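Local coordinates for putative MCP-type signal transduction protein (Campylobacter jejuni subsp. jejuni serotype O:2, PDB 4WY9) that acts as a chemoreceptor in bacterial chemotaxis, with a periplasmic tandem-PAS region that probably recognises its ligand indirectly, at residues A24-Q28 with N270-V274; L208-S214 with S278-T284; G250-F255 with A267-S271. The contacts are given in a common frame with arbitrary orientation. Residues are numbered along the deposited sequence.

Interaction 1: residues A24-Q28 with N270-V274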
loop_
_atom_site.group_PDB
_atom_site.type_symbol
_atom_site.label_atom_id
_atom_site.label_comp_id
_atom_site.label_asym_id
_atom_site.label_seq_id
_atom_site.Cartn_x
_atom_site.Cartn_y
_atom_site.Cartn_z
ATOM N N ALA A 24 4.025 8.754 -10.355
ATOM C CA ALA A 24 2.681 8.156 -10.265
ATOM C C ALA A 24 2.577 6.882 -11.094
ATOM O O ALA A 24 2.051 5.878 -10.629
ATOM C CB ALA A 24 1.616 9.133 -10.686
ATOM N N THR A 25 3.080 6.935 -12.329
ATOM C CA THR A 25 3.012 5.802 -13.205
ATOM C C THR A 25 3.737 4.586 -12.615
ATOM O O THR A 25 3.240 3.458 -12.645
ATOM C CB THR A 25 3.619 6.143 -14.598
ATOM O OG1 THR A 25 2.793 7.149 -15.192
ATOM C CG2 THR A 25 3.689 4.921 -15.499
ATOM N N GLN A 26 4.922 4.820 -12.079
ATOM C CA GLN A 26 5.703 3.751 -11.504
ATOM C C GLN A 26 4.995 3.155 -10.288
ATOM O O GLN A 26 4.918 1.941 -10.148
ATOM C CB GLN A 26 7.079 4.252 -11.097
ATOM C CG GLN A 26 7.980 3.140 -10.606
ATOM C CD GLN A 26 9.455 3.596 -10.482
ATOM O OE1 GLN A 26 9.773 4.750 -10.767
ATOM N NE2 GLN A 26 10.292 2.724 -10.019
ATOM N N THR A 27 4.437 4.008 -9.450
ATOM C CA THR A 27 3.738 3.553 -8.252
ATOM C C THR A 27 2.471 2.776 -8.598
ATOM O O THR A 27 2.191 1.705 -8.028
ATOM C CB THR A 27 3.401 4.736 -7.354
ATOM O OG1 THR A 27 4.590 5.517 -7.134
ATOM C CG2 THR A 27 2.811 4.330 -6.035
ATOM N N GLN A 28 1.703 3.287 -9.555
ATOM C CA GLN A 28 0.487 2.633 -10.014
ATOM C C GLN A 28 0.828 1.252 -10.556
ATOM O O GLN A 28 0.098 0.258 -10.315
ATOM C CB GLN A 28 -0.219 3.471 -11.063
ATOM C CG GLN A 28 -1.593 2.963 -11.468
ATOM C CD GLN A 28 -2.319 3.924 -12.382
ATOM O OE1 GLN A 28 -3.430 4.312 -12.131
ATOM N NE2 GLN A 28 -1.710 4.230 -13.440
ATOM N N ASN A 270 -0.198 14.604 -9.266
ATOM C CA ASN A 270 -0.700 13.640 -10.223
ATOM C C ASN A 270 -1.471 12.589 -9.429
ATOM O O ASN A 270 -0.894 11.894 -8.573
ATOM C CB ASN A 270 0.415 13.010 -11.057
ATOM C CG ASN A 270 -0.114 12.166 -12.164
ATOM O OD1 ASN A 270 -0.666 11.095 -11.928
ATOM N ND2 ASN A 270 -0.012 12.650 -13.392
ATOM N N SER A 271 -2.761 12.531 -9.664
ATOM C CA SER A 271 -3.674 11.653 -8.986
ATOM C C SER A 271 -3.933 10.409 -9.778
ATOM O O SER A 271 -4.093 10.455 -10.998
ATOM C CB SER A 271 -4.997 12.375 -8.692
ATOM O OG SER A 271 -4.817 13.414 -7.772
ATOM N N PHE A 272 -4.046 9.266 -9.088
ATOM C CA PHE A 272 -4.329 8.011 -9.733
ATOM C C PHE A 272 -5.193 7.108 -8.858
ATOM O O PHE A 272 -5.172 7.220 -7.638
ATOM C CB PHE A 272 -3.056 7.296 -10.167
ATOM C CG PHE A 272 -2.101 6.981 -9.026
ATOM C CD1 PHE A 272 -1.182 7.930 -8.562
ATOM C CD2 PHE A 272 -2.067 5.721 -8.454
ATOM C CE1 PHE A 272 -0.320 7.626 -7.538
ATOM C CE2 PHE A 272 -1.166 5.421 -7.435
ATOM C CZ PHE A 272 -0.271 6.383 -7.003
ATOM N N LYS A 273 -5.932 6.223 -9.500
ATOM C CA LYS A 273 -6.778 5.300 -8.807
ATOM C C LYS A 273 -6.167 3.933 -8.843
ATOM O O LYS A 273 -5.537 3.546 -9.819
ATOM C CB LYS A 273 -8.187 5.256 -9.402
ATOM C CG LYS A 273 -9.018 6.526 -9.180
ATOM C CD LYS A 273 -10.289 6.448 -9.974
ATOM C CE LYS A 273 -10.627 7.810 -10.602
ATOM N NZ LYS A 273 -11.735 7.755 -11.576
ATOM N N VAL A 274 -6.371 3.196 -7.762
ATOM C CA VAL A 274 -5.967 1.826 -7.654
ATOM C C VAL A 274 -7.159 1.082 -7.111
ATOM O O VAL A 274 -7.465 1.164 -5.921
ATOM C CB VAL A 274 -4.741 1.652 -6.732
ATOM C CG1 VAL A 274 -4.415 0.203 -6.571
ATOM C CG2 VAL A 274 -3.530 2.426 -7.264
#

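Interaction 2: residues L208-S214 with S278-T284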
loop_
_atom_site.group_PDB
_atom_site.type_symbol
_atom_site.label_atom_id
_atom_site.label_comp_id
_atom_site.label_asym_id
_atom_site.label_seq_id
_atom_site.Cartn_x
_atom_site.Cartn_y
_atom_site.Cartn_z
ATOM N N LEU A 208 10.230 18.705 -2.218
ATOM C CA LEU A 208 9.539 17.679 -1.442
ATOM C C LEU A 208 8.884 16.716 -2.403
ATOM O O LEU A 208 8.191 17.153 -3.317
ATOM C CB LEU A 208 8.509 18.285 -0.496
ATOM C CG LEU A 208 9.034 19.342 0.480
ATOM C CD1 LEU A 208 7.883 19.988 1.213
ATOM C CD2 LEU A 208 10.039 18.765 1.451
ATOM N N ARG A 209 9.070 15.412 -2.175
ATOM C CA ARG A 209 8.438 14.359 -2.940
ATOM C C ARG A 209 7.602 13.521 -1.996
ATOM O O ARG A 209 8.136 12.972 -1.023
ATOM C CB ARG A 209 9.474 13.533 -3.680
ATOM C CG ARG A 209 10.218 14.317 -4.738
ATOM C CD ARG A 209 11.422 13.620 -5.292
ATOM N NE ARG A 209 12.547 13.686 -4.397
ATOM C CZ ARG A 209 13.689 13.013 -4.557
ATOM N NH1 ARG A 209 13.807 12.141 -5.536
ATOM N NH2 ARG A 209 14.676 13.176 -3.691
ATOM N N VAL A 210 6.301 13.459 -2.244
ATOM C CA VAL A 210 5.315 12.962 -1.307
ATOM C C VAL A 210 4.356 12.021 -1.990
ATOM O O VAL A 210 3.873 12.284 -3.096
ATOM C CB VAL A 210 4.540 14.128 -0.661
ATOM C CG1 VAL A 210 3.507 13.644 0.327
ATOM C CG2 VAL A 210 5.491 15.149 -0.019
ATOM N N LEU A 211 4.061 10.886 -1.337
ATOM C CA LEU A 211 2.986 9.977 -1.748
ATOM C C LEU A 211 1.919 10.018 -0.669
ATOM O O LEU A 211 2.239 9.803 0.493
ATOM C CB LEU A 211 3.473 8.563 -1.967
ATOM C CG LEU A 211 2.432 7.518 -2.316
ATOM C CD1 LEU A 211 1.796 7.788 -3.667
ATOM C CD2 LEU A 211 3.023 6.117 -2.280
ATOM N N LEU A 212 0.680 10.264 -1.045
ATOM C CA LEU A 212 -0.391 10.301 -0.066
ATOM C C LEU A 212 -1.661 9.773 -0.671
ATOM O O LEU A 212 -1.811 9.728 -1.904
ATOM C CB LEU A 212 -0.549 11.693 0.521
ATOM C CG LEU A 212 -1.087 12.872 -0.232
ATOM C CD1 LEU A 212 -1.131 14.106 0.642
ATOM C CD2 LEU A 212 -0.312 13.200 -1.504
ATOM N N ASN A 213 -2.617 9.360 0.162
ATOM C CA ASN A 213 -3.894 8.957 -0.421
ATOM C C ASN A 213 -4.784 10.194 -0.603
ATOM O O ASN A 213 -4.423 11.302 -0.162
ATOM C CB ASN A 213 -4.561 7.806 0.361
ATOM C CG ASN A 213 -5.100 8.183 1.715
ATOM O OD1 ASN A 213 -5.182 9.335 2.085
ATOM N ND2 ASN A 213 -5.555 7.159 2.440
ATOM N N SER A 214 -5.927 10.050 -1.252
ATOM C CA SER A 214 -6.724 11.218 -1.603
ATOM C C SER A 214 -7.303 11.900 -0.349
ATOM O O SER A 214 -7.656 13.071 -0.397
ATOM C CB SER A 214 -7.856 10.837 -2.567
ATOM O OG SER A 214 -8.764 9.929 -1.982
ATOM N N SER A 278 -7.608 5.706 -3.895
ATOM C CA SER A 278 -7.186 6.888 -4.639
ATOM C C SER A 278 -5.950 7.449 -4.021
ATOM O O SER A 278 -5.903 7.646 -2.792
ATOM C CB SER A 278 -8.291 7.921 -4.672
ATOM O OG SER A 278 -9.485 7.424 -5.255
ATOM N N TRP A 279 -4.948 7.753 -4.852
ATOM C CA TRP A 279 -3.657 8.201 -4.405
ATOM C C TRP A 279 -3.176 9.389 -5.198
ATOM O O TRP A 279 -3.696 9.668 -6.280
ATOM C CB TRP A 279 -2.636 7.054 -4.479
ATOM C CG TRP A 279 -3.040 5.860 -3.702
ATOM C CD1 TRP A 279 -3.902 4.874 -4.102
ATOM C CD2 TRP A 279 -2.599 5.509 -2.390
ATOM N NE1 TRP A 279 -4.040 3.948 -3.096
ATOM C CE2 TRP A 279 -3.264 4.304 -2.034
ATOM C CE3 TRP A 279 -1.732 6.081 -1.480
ATOM C CZ2 TRP A 279 -3.055 3.683 -0.797
ATOM C CZ3 TRP A 279 -1.531 5.471 -0.261
ATOM C CH2 TRP A 279 -2.193 4.283 0.060
ATOM N N ALA A 280 -2.167 10.079 -4.678
ATOM C CA ALA A 280 -1.548 11.153 -5.423
ATOM C C ALA A 280 -0.072 11.236 -5.118
ATOM O O ALA A 280 0.353 10.951 -3.985
ATOM C CB ALA A 280 -2.213 12.496 -5.112
ATOM N N VAL A 281 0.713 11.619 -6.121
ATOM C CA VAL A 281 2.060 12.060 -5.912
ATOM C C VAL A 281 2.062 13.574 -5.940
ATOM O O VAL A 281 1.497 14.179 -6.854
ATOM C CB VAL A 281 3.061 11.496 -6.950
ATOM C CG1 VAL A 281 4.453 12.042 -6.714
ATOM C CG2 VAL A 281 3.054 9.983 -6.895
ATOM N N LEU A 282 2.682 14.175 -4.933
ATOM C CA LEU A 282 2.866 15.618 -4.787
ATOM C C LEU A 282 4.347 15.877 -4.858
ATOM O O LEU A 282 5.131 15.290 -4.117
ATOM C CB LEU A 282 2.280 16.083 -3.448
ATOM C CG LEU A 282 2.346 17.555 -3.020
ATOM C CD1 LEU A 282 1.334 17.870 -1.939
ATOM C CD2 LEU A 282 3.725 17.891 -2.507
ATOM N N VAL A 283 4.768 16.807 -5.713
ATOM C CA VAL A 283 6.155 17.220 -5.777
ATOM C C VAL A 283 6.227 18.737 -5.795
ATOM O O VAL A 283 5.491 19.389 -6.556
ATOM C CB VAL A 283 6.913 16.637 -6.995
ATOM C CG1 VAL A 283 8.352 17.120 -7.016
ATOM C CG2 VAL A 283 6.888 15.130 -6.948
ATOM N N THR A 284 7.097 19.298 -4.967
ATOM C CA THR A 284 7.253 20.735 -4.874
ATOM C C THR A 284 8.614 21.219 -5.327
ATOM O O THR A 284 9.607 20.463 -5.360
ATOM C CB THR A 284 7.051 21.221 -3.461
ATOM O OG1 THR A 284 8.165 20.836 -2.662
ATOM C CG2 THR A 284 5.764 20.710 -2.869
#

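Interaction 3: residues G250-F255 with A267-S271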
loop_
_atom_site.group_PDB
_atom_site.type_symbol
_atom_site.label_atom_id
_atom_site.label_comp_id
_atom_site.label_asym_id
_atom_site.label_seq_id
_atom_site.Cartn_x
_atom_site.Cartn_y
_atom_site.Cartn_z
ATOM N N GLY A 250 -9.114 13.977 -6.747
ATOM C CA GLY A 250 -8.462 13.046 -7.633
ATOM C C GLY A 250 -8.046 13.649 -8.958
ATOM O O GLY A 250 -8.053 12.977 -9.990
ATOM N N LYS A 251 -7.678 14.931 -8.947
ATOM C CA LYS A 251 -7.301 15.639 -10.142
ATOM C C LYS A 251 -5.820 15.850 -10.280
ATOM O O LYS A 251 -5.064 15.652 -9.332
ATOM C CB LYS A 251 -8.051 16.929 -10.227
ATOM C CG LYS A 251 -9.563 16.718 -10.379
ATOM C CD LYS A 251 -10.267 18.025 -10.282
ATOM C CE LYS A 251 -11.743 17.948 -10.703
ATOM N NZ LYS A 251 -12.121 19.334 -11.065
ATOM N N ASN A 252 -5.396 16.287 -11.474
ATOM C CA ASN A 252 -4.010 16.659 -11.712
ATOM C C ASN A 252 -3.904 18.152 -11.831
ATOM O O ASN A 252 -4.863 18.820 -12.218
ATOM C CB ASN A 252 -3.433 16.018 -12.985
ATOM C CG ASN A 252 -3.529 14.496 -13.001
ATOM O OD1 ASN A 252 -3.671 13.856 -11.975
ATOM N ND2 ASN A 252 -3.456 13.914 -14.186
ATOM N N GLY A 253 -2.736 18.709 -11.551
ATOM C CA GLY A 253 -2.523 20.132 -11.814
ATOM C C GLY A 253 -1.264 20.632 -11.174
ATOM O O GLY A 253 -0.581 19.899 -10.458
ATOM N N VAL A 254 -0.909 21.879 -11.434
ATOM C CA VAL A 254 0.225 22.539 -10.821
ATOM C C VAL A 254 -0.209 23.851 -10.210
ATOM O O VAL A 254 -0.842 24.677 -10.869
ATOM C CB VAL A 254 1.390 22.787 -11.833
ATOM C CG1 VAL A 254 2.647 23.187 -11.008
ATOM C CG2 VAL A 254 1.688 21.545 -12.631
ATOM N N PHE A 255 0.166 24.051 -8.962
ATOM C CA PHE A 255 -0.371 25.086 -8.126
ATOM C C PHE A 255 0.699 25.882 -7.411
ATOM O O PHE A 255 1.786 25.375 -7.146
ATOM C CB PHE A 255 -1.316 24.458 -7.064
ATOM C CG PHE A 255 -2.358 23.586 -7.644
ATOM C CD1 PHE A 255 -3.485 24.107 -8.204
ATOM C CD2 PHE A 255 -2.172 22.214 -7.684
ATOM C CE1 PHE A 255 -4.447 23.310 -8.783
ATOM C CE2 PHE A 255 -3.129 21.388 -8.254
ATOM C CZ PHE A 255 -4.269 21.937 -8.795
ATOM N N ALA A 267 3.854 23.504 -6.823
ATOM C CA ALA A 267 3.549 22.107 -6.483
ATOM C C ALA A 267 2.775 21.464 -7.589
ATOM O O ALA A 267 1.768 22.026 -8.033
ATOM C CB ALA A 267 2.768 22.006 -5.190
ATOM N N ALA A 268 3.170 20.265 -7.987
ATOM C CA ALA A 268 2.394 19.492 -8.916
ATOM C C ALA A 268 1.759 18.304 -8.224
ATOM O O ALA A 268 2.365 17.699 -7.319
ATOM C CB ALA A 268 3.227 19.018 -10.076
ATOM N N ILE A 269 0.562 17.958 -8.671
ATOM C CA ILE A 269 -0.171 16.784 -8.219
ATOM C C ILE A 269 -0.441 15.904 -9.412
ATOM O O ILE A 269 -0.898 16.392 -10.445
ATOM C CB ILE A 269 -1.534 17.144 -7.547
ATOM C CG1 ILE A 269 -1.300 18.016 -6.327
ATOM C CG2 ILE A 269 -2.366 15.934 -7.193
ATOM C CD1 ILE A 269 -0.589 17.353 -5.288
ATOM N N ASN A 270 -0.198 14.604 -9.266
ATOM C CA ASN A 270 -0.700 13.640 -10.223
ATOM C C ASN A 270 -1.471 12.589 -9.429
ATOM O O ASN A 270 -0.894 11.894 -8.573
ATOM C CB ASN A 270 0.415 13.010 -11.057
ATOM C CG ASN A 270 -0.114 12.166 -12.164
ATOM O OD1 ASN A 270 -0.666 11.095 -11.928
ATOM N ND2 ASN A 270 -0.012 12.650 -13.392
ATOM N N SER A 271 -2.761 12.531 -9.664
ATOM C CA SER A 271 -3.674 11.653 -8.986
ATOM C C SER A 271 -3.933 10.409 -9.778
ATOM O O SER A 271 -4.093 10.455 -10.998
ATOM C CB SER A 271 -4.997 12.375 -8.692
ATOM O OG SER A 271 -4.817 13.414 -7.772
HETATM O O HOH W 1 -3.352 11.038 -13.515
#

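Interaction 1: residues A24-Q28 with N270-V274
Phe272 is the centre of this contact. It gives up 82 Å² to helix segment 24-28, more than any other residue of the pair. Its CA-to-CB bond points toward the helix, and chi1 near +60° sets the ring between Ala24, Thr27 and Gln28. These three lie at i, i+3 and i+4, so they form one stripe along the helix. Ala24 meets the ring from one end of the stripe, with Ala24 CB 3.7 Å from Phe272 CD1. The carbonyl Ala24 O lies over one face of the ring. That oxygen is already engaged within the helix, since Gln28 N donates to it at 2.8 Å. Thr27 adds its methyl, with Thr27 CG2 3.8 Å from Phe272 CZ. Its hydroxyl bonds instead to Tyr23 O and to Tyr195 OH.

The setting is the second PAS module of a tandem-PAS sensor, in which the long helix 8-51 packs on the five-stranded antiparallel sheet. The local axes approach to 9.2 Å and run nearly parallel, at 13°. The strand therefore follows the helix, and the nearest CA atoms pair Ala24 with Asn270 (CA to CA 6.4 Å) and Gln28 with Val274 (CA to CA 6.9 Å).

Gln28 buries 64 Å². Its CA-to-CB bond points sideways, but an extended side chain brings its end to the strand. Its aliphatic base also lies by the ring, with Gln28 CB 3.9 Å from Phe272 CD2. Ala24 is closed in on another side by Asn270, whose OD1 is 3.3 Å from Ala24 CB. Between Asn270 and Phe272, Ser271 points away from the helix and bonds through OG to Lys251 O.

Interaction 2: residues L208-S214 with S278-T284
This is an antiparallel strand pairing inside the five-stranded sheet of the second PAS module. It joins the first strand of that sheet, 209-213, to the last, 277-286, which lie side by side. The local axes come within 4.7 Å, with 160° between their directions. Val210 with Leu282 and Leu212 with Ala280 are hydrogen-bonded pairs. In the second pair Ala280 N donates to Leu212 O at 2.8 Å. The return bond, from Leu212 N to Ala280 O, is 3.0 Å. Just outside strand 209-213 the bonding continues. Thr284 N donates to Leu208 O at 2.9 Å. Leu208 N uses the side chain, Thr284 OG1, at 3.0 Å. At the other end of that strand Ser214 N donates to Ser278 O at 2.9 Å.

Side chains alternate between the faces. Val210, Leu212, Ala280 and Leu282 form one apolar surface, with Leu212 CD2 4.1 Å from Ala280 CB. Arg209, Leu211, Val281 and Val283 share the other. At the non-hydrogen-bonded pair Asn213 with Trp279 the side chains diverge. Even so, Asn213 CB sits over the six-membered ring of Trp279, 3.9 Å from its centroid, in a CH-pi contact.

Helix 8-51 packs on the face of Val281 and Val283, through Tyr23, Ala24, Leu16 and Thr20. Strands 218-220 and 264-274 flank the pair on either side.

Interaction 3: residues G250-F255 with A267-S271
Asn252 and Ser271 set the character of this hairpin contact by their side-chain conformations. With chi1 near -60°, Asn252 starts sideways, but its end turns to the partner strand. There OD1 accepts from Ser271 N at 2.8 Å, where the regular pairing has run out. Its other amide atom, ND2, donates to a water at 3.0 Å. That water also lies 2.7 Å from Ser271 O. Ser271 is also an m rotamer, and its OG donates to Lys251 O at 2.7 Å.

Past this end the strands pair regularly. Gly253 with Ile269 and Phe255 with Ala267 are hydrogen-bonded pairs. Gly253 has phi 168° and psi 175°, where a CB would jam against the preceding carbonyl and clash with the Phe255 ring. The m rotamer of Phe255 lays its ring edge by Ile269, with Phe255 CE2 4.3 Å from Ile269 CG1. On the other face Val254, a t rotamer, brings CG2 3.9 Å from Ala268 CB. Gly250 closes helix 241-249 with a Schellman motif and leads into the edge strand of this PAS sheet. The chemistry is thus mostly polar where helix gives way to strand, and side-chain bonds there carry on the pairing that the backbones make further along.

From the N terminus, helix 8-51 comes first, and interaction 1 brings its residues 24-28 to strand 264-274. That closes a loop of 241 residues, which takes in the whole first PAS module. Strand 209-213 begins the second sheet, and interaction 2 closes a shorter loop when it meets strand 277-286. Interactions 1 and 2 cross, because their segments alternate along the chain. Interaction 3 is a local hairpin lying within the loop of interaction 2. It ends on the same strand as interaction 1, and the two share Asn270 and Ser271. Backbone bonds between 264-274 and 277-286 connect interaction 2 with the others, so helix, central strands and edge strand form one unit.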